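Long-range contact in V-type ATPase 116 kDa subunit (Meiothermus ruber, PDB 3RRK), which probably serves, through this cytoplasmic N-terminal domain of subunit I, as part of the stator of a rotary proton-transporting V-type ATPase: residues Ala82-Gly92 with Leu260-Lys268. Sequence-based numbering, arbitrary orientation.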
loop_
_atom_site.group_PDB
_atom_site.type_symbol
_atom_site.label_atom_id
_atom_site.label_comp_id
_atom_site.label_asym_id
_atom_site.label_seq_id
_atom_site.Cartn_x
_atom_site.Cartn_y
_atom_site.Cartn_z
ATOM N N ALA A 82 3.234 14.054 -1.331
ATOM C CA ALA A 82 4.258 13.416 -2.146
ATOM C C ALA A 82 5.623 13.612 -1.505
ATOM O O ALA A 82 5.873 14.633 -0.862
ATOM C CB ALA A 82 4.240 13.975 -3.542
ATOM N N THR A 83 6.497 12.624 -1.674
ATOM C CA THR A 83 7.879 12.727 -1.212
ATOM C C THR A 83 8.671 13.703 -2.067
ATOM O O THR A 83 9.153 13.349 -3.139
ATOM C CB THR A 83 8.593 11.349 -1.208
ATOM O OG1 THR A 83 8.379 10.686 -2.462
ATOM C CG2 THR A 83 8.058 10.475 -0.073
ATOM N N VAL A 84 8.791 14.938 -1.597
ATOM C CA VAL A 84 9.553 15.954 -2.306
ATOM C C VAL A 84 10.538 16.599 -1.354
ATOM O O VAL A 84 10.137 17.189 -0.355
ATOM C CB VAL A 84 8.650 17.043 -2.876
ATOM C CG1 VAL A 84 9.487 18.068 -3.625
ATOM C CG2 VAL A 84 7.601 16.428 -3.784
ATOM N N PRO A 85 11.836 16.476 -1.658
ATOM C CA PRO A 85 12.938 16.920 -0.796
ATOM C C PRO A 85 12.792 18.324 -0.175
ATOM O O PRO A 85 12.709 19.323 -0.878
ATOM C CB PRO A 85 14.144 16.830 -1.730
ATOM C CG PRO A 85 13.828 15.630 -2.571
ATOM C CD PRO A 85 12.333 15.713 -2.819
ATOM N N SER A 86 12.757 18.363 1.156
ATOM C CA SER A 86 12.681 19.601 1.920
ATOM C C SER A 86 13.960 20.395 1.729
ATOM O O SER A 86 15.026 19.815 1.533
ATOM C CB SER A 86 12.472 19.284 3.409
ATOM O OG SER A 86 12.732 20.401 4.243
ATOM N N SER A 87 13.852 21.719 1.771
ATOM C CA SER A 87 15.025 22.589 1.675
ATOM C C SER A 87 15.810 22.575 2.988
ATOM O O SER A 87 17.039 22.718 2.987
ATOM C CB SER A 87 14.618 24.025 1.314
ATOM O OG SER A 87 14.022 24.085 0.030
ATOM N N LYS A 88 15.088 22.408 4.101
ATOM C CA LYS A 88 15.707 22.287 5.418
ATOM C C LYS A 88 15.350 20.942 6.041
ATOM O O LYS A 88 14.391 20.826 6.822
ATOM C CB LYS A 88 15.312 23.448 6.336
ATOM C CG LYS A 88 16.075 23.479 7.665
ATOM C CD LYS A 88 15.880 24.799 8.427
ATOM C CE LYS A 88 16.679 25.950 7.804
ATOM N NZ LYS A 88 16.704 27.167 8.676
ATOM N N PRO A 89 16.133 19.915 5.686
ATOM C CA PRO A 89 15.974 18.539 6.147
ATOM C C PRO A 89 16.206 18.441 7.660
ATOM O O PRO A 89 16.958 19.251 8.213
ATOM C CB PRO A 89 17.087 17.786 5.394
ATOM C CG PRO A 89 17.552 18.698 4.327
ATOM C CD PRO A 89 17.339 20.070 4.857
ATOM N N PHE A 90 15.561 17.471 8.311
ATOM C CA PHE A 90 15.787 17.199 9.727
ATOM C C PHE A 90 17.298 17.240 10.058
ATOM O O PHE A 90 18.097 16.589 9.368
ATOM C CB PHE A 90 15.184 15.827 10.086
ATOM C CG PHE A 90 15.266 15.493 11.538
ATOM C CD1 PHE A 90 14.289 15.928 12.418
ATOM C CD2 PHE A 90 16.317 14.749 12.027
ATOM C CE1 PHE A 90 14.368 15.636 13.757
ATOM C CE2 PHE A 90 16.397 14.445 13.378
ATOM C CZ PHE A 90 15.420 14.889 14.242
ATOM N N THR A 91 17.688 17.984 11.103
ATOM C CA THR A 91 19.113 18.112 11.450
ATOM C C THR A 91 19.518 17.382 12.735
ATOM O O THR A 91 20.706 17.356 13.095
ATOM C CB THR A 91 19.593 19.597 11.575
ATOM O OG1 THR A 91 18.891 20.244 12.650
ATOM C CG2 THR A 91 19.388 20.365 10.262
ATOM N N GLY A 92 18.545 16.801 13.430
ATOM C CA GLY A 92 18.849 16.130 14.683
ATOM C C GLY A 92 19.520 14.769 14.549
ATOM O O GLY A 92 19.830 14.307 13.452
ATOM N N LEU A 260 7.576 15.149 8.480
ATOM C CA LEU A 260 7.751 13.835 7.877
ATOM C C LEU A 260 8.657 13.998 6.693
ATOM O O LEU A 260 9.635 13.280 6.542
ATOM C CB LEU A 260 6.407 13.231 7.463
ATOM C CG LEU A 260 5.579 12.566 8.583
ATOM C CD1 LEU A 260 4.128 12.367 8.170
ATOM C CD2 LEU A 260 6.159 11.245 8.995
ATOM N N ILE A 261 8.329 14.990 5.876
ATOM C CA ILE A 261 9.090 15.341 4.689
ATOM C C ILE A 261 10.553 15.613 5.019
ATOM O O ILE A 261 11.449 15.090 4.364
ATOM C CB ILE A 261 8.448 16.554 3.984
ATOM C CG1 ILE A 261 7.333 16.084 3.051
ATOM C CG2 ILE A 261 9.467 17.329 3.171
ATOM C CD1 ILE A 261 6.548 17.219 2.445
ATOM N N ALA A 262 10.801 16.422 6.039
ATOM C CA ALA A 262 12.174 16.697 6.462
ATOM C C ALA A 262 12.906 15.452 6.985
ATOM O O ALA A 262 14.127 15.371 6.899
ATOM C CB ALA A 262 12.179 17.762 7.512
ATOM N N LEU A 263 12.158 14.513 7.572
ATOM C CA LEU A 263 12.724 13.258 8.056
ATOM C C LEU A 263 13.083 12.378 6.872
ATOM O O LEU A 263 14.167 11.799 6.803
ATOM C CB LEU A 263 11.705 12.521 8.940
ATOM C CG LEU A 263 11.479 13.182 10.303
ATOM C CD1 LEU A 263 10.084 12.886 10.865
ATOM C CD2 LEU A 263 12.599 12.822 11.282
ATOM N N TRP A 264 12.149 12.281 5.939
ATOM C CA TRP A 264 12.345 11.468 4.772
ATOM C C TRP A 264 13.608 11.929 4.070
ATOM O O TRP A 264 14.480 11.128 3.692
ATOM C CB TRP A 264 11.145 11.619 3.848
ATOM C CG TRP A 264 11.270 10.824 2.589
ATOM C CD1 TRP A 264 10.999 9.497 2.428
ATOM C CD2 TRP A 264 11.704 11.308 1.309
ATOM N NE1 TRP A 264 11.234 9.122 1.129
ATOM C CE2 TRP A 264 11.673 10.209 0.422
ATOM C CE3 TRP A 264 12.109 12.562 0.829
ATOM C CZ2 TRP A 264 12.035 10.328 -0.928
ATOM C CZ3 TRP A 264 12.467 12.675 -0.512
ATOM C CH2 TRP A 264 12.427 11.565 -1.372
ATOM N N THR A 265 13.708 13.243 3.924
ATOM C CA THR A 265 14.797 13.840 3.197
ATOM C C THR A 265 16.131 13.521 3.865
ATOM O O THR A 265 17.033 12.940 3.252
ATOM C CB THR A 265 14.563 15.335 3.055
ATOM O OG1 THR A 265 13.350 15.529 2.326
ATOM C CG2 THR A 265 15.698 15.999 2.304
ATOM N N ARG A 266 16.261 13.866 5.132
ATOM C CA ARG A 266 17.497 13.544 5.830
ATOM C C ARG A 266 17.853 12.051 5.709
ATOM O O ARG A 266 19.020 11.699 5.509
ATOM C CB ARG A 266 17.391 13.979 7.285
ATOM C CG ARG A 266 18.422 13.383 8.211
ATOM C CD ARG A 266 19.779 14.007 8.035
ATOM N NE ARG A 266 20.752 13.459 8.979
ATOM C CZ ARG A 266 20.792 13.758 10.278
ATOM N NH1 ARG A 266 19.898 14.602 10.814
ATOM N NH2 ARG A 266 21.724 13.202 11.048
ATOM N N ALA A 267 16.844 11.181 5.808
ATOM C CA ALA A 267 17.082 9.740 5.809
ATOM C C ALA A 267 17.460 9.197 4.435
ATOM O O ALA A 267 18.346 8.364 4.325
ATOM C CB ALA A 267 15.893 8.972 6.407
ATOM N N LYS A 268 16.792 9.658 3.387
ATOM C CA LYS A 268 17.217 9.309 2.029
ATOM C C LYS A 268 18.709 9.547 1.832
ATOM O O LYS A 268 19.406 8.673 1.311
ATOM C CB LYS A 268 16.420 10.085 0.986
ATOM C CG LYS A 268 15.109 9.402 0.606
ATOM C CD LYS A 268 15.403 8.088 -0.089
ATOM C CE LYS A 268 14.432 7.804 -1.224
ATOM N NZ LYS A 268 14.425 6.354 -1.587
#
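T83 lies over one face of the W264 indole, its CB 3.7 Å from the centroid of the six-membered ring in a CH-pi contact, while P85 meets the ring's edge at CZ3. This is where the loop linking helices 56-79 and 94-138 wraps across the long helix 224-281, in the helical arm between the two alpha/beta lobes of the domain. The indole swings out to the loop because CG stands anti to the backbone N (chi1 179°), and NE1 bonds E73 of helix 56-79. Replacing W264 with an alanine removes the indole, which would probably leave T83 and P85 without their packing surface and E73 without its N-H partner. At the other end, L263 CD2 sits 4.0 Å from the F90 ring centroid, over a face, and A97 of helix 94-138 touches both side chains. Between these, S86 CB packs on I261 CG2, and P89 on T265 CG2. Polar bonds pin the backbone: S86 N donates to T265 OG1 (3.1 Å), whose hydroxyl in turn donates to I261 O. F90 N reaches A262 O at 2.9 Å, from the face opposite R266 N, so this helical carbonyl serves two donors. Outermost, R266 bends at chi2 (75°), with NE salt-bridged to E270. R266 NH1 donates to F90 O at 3.0 Å from above the carbonyl plane and to G92 O at 2.7 Å, within that carbonyl's plane.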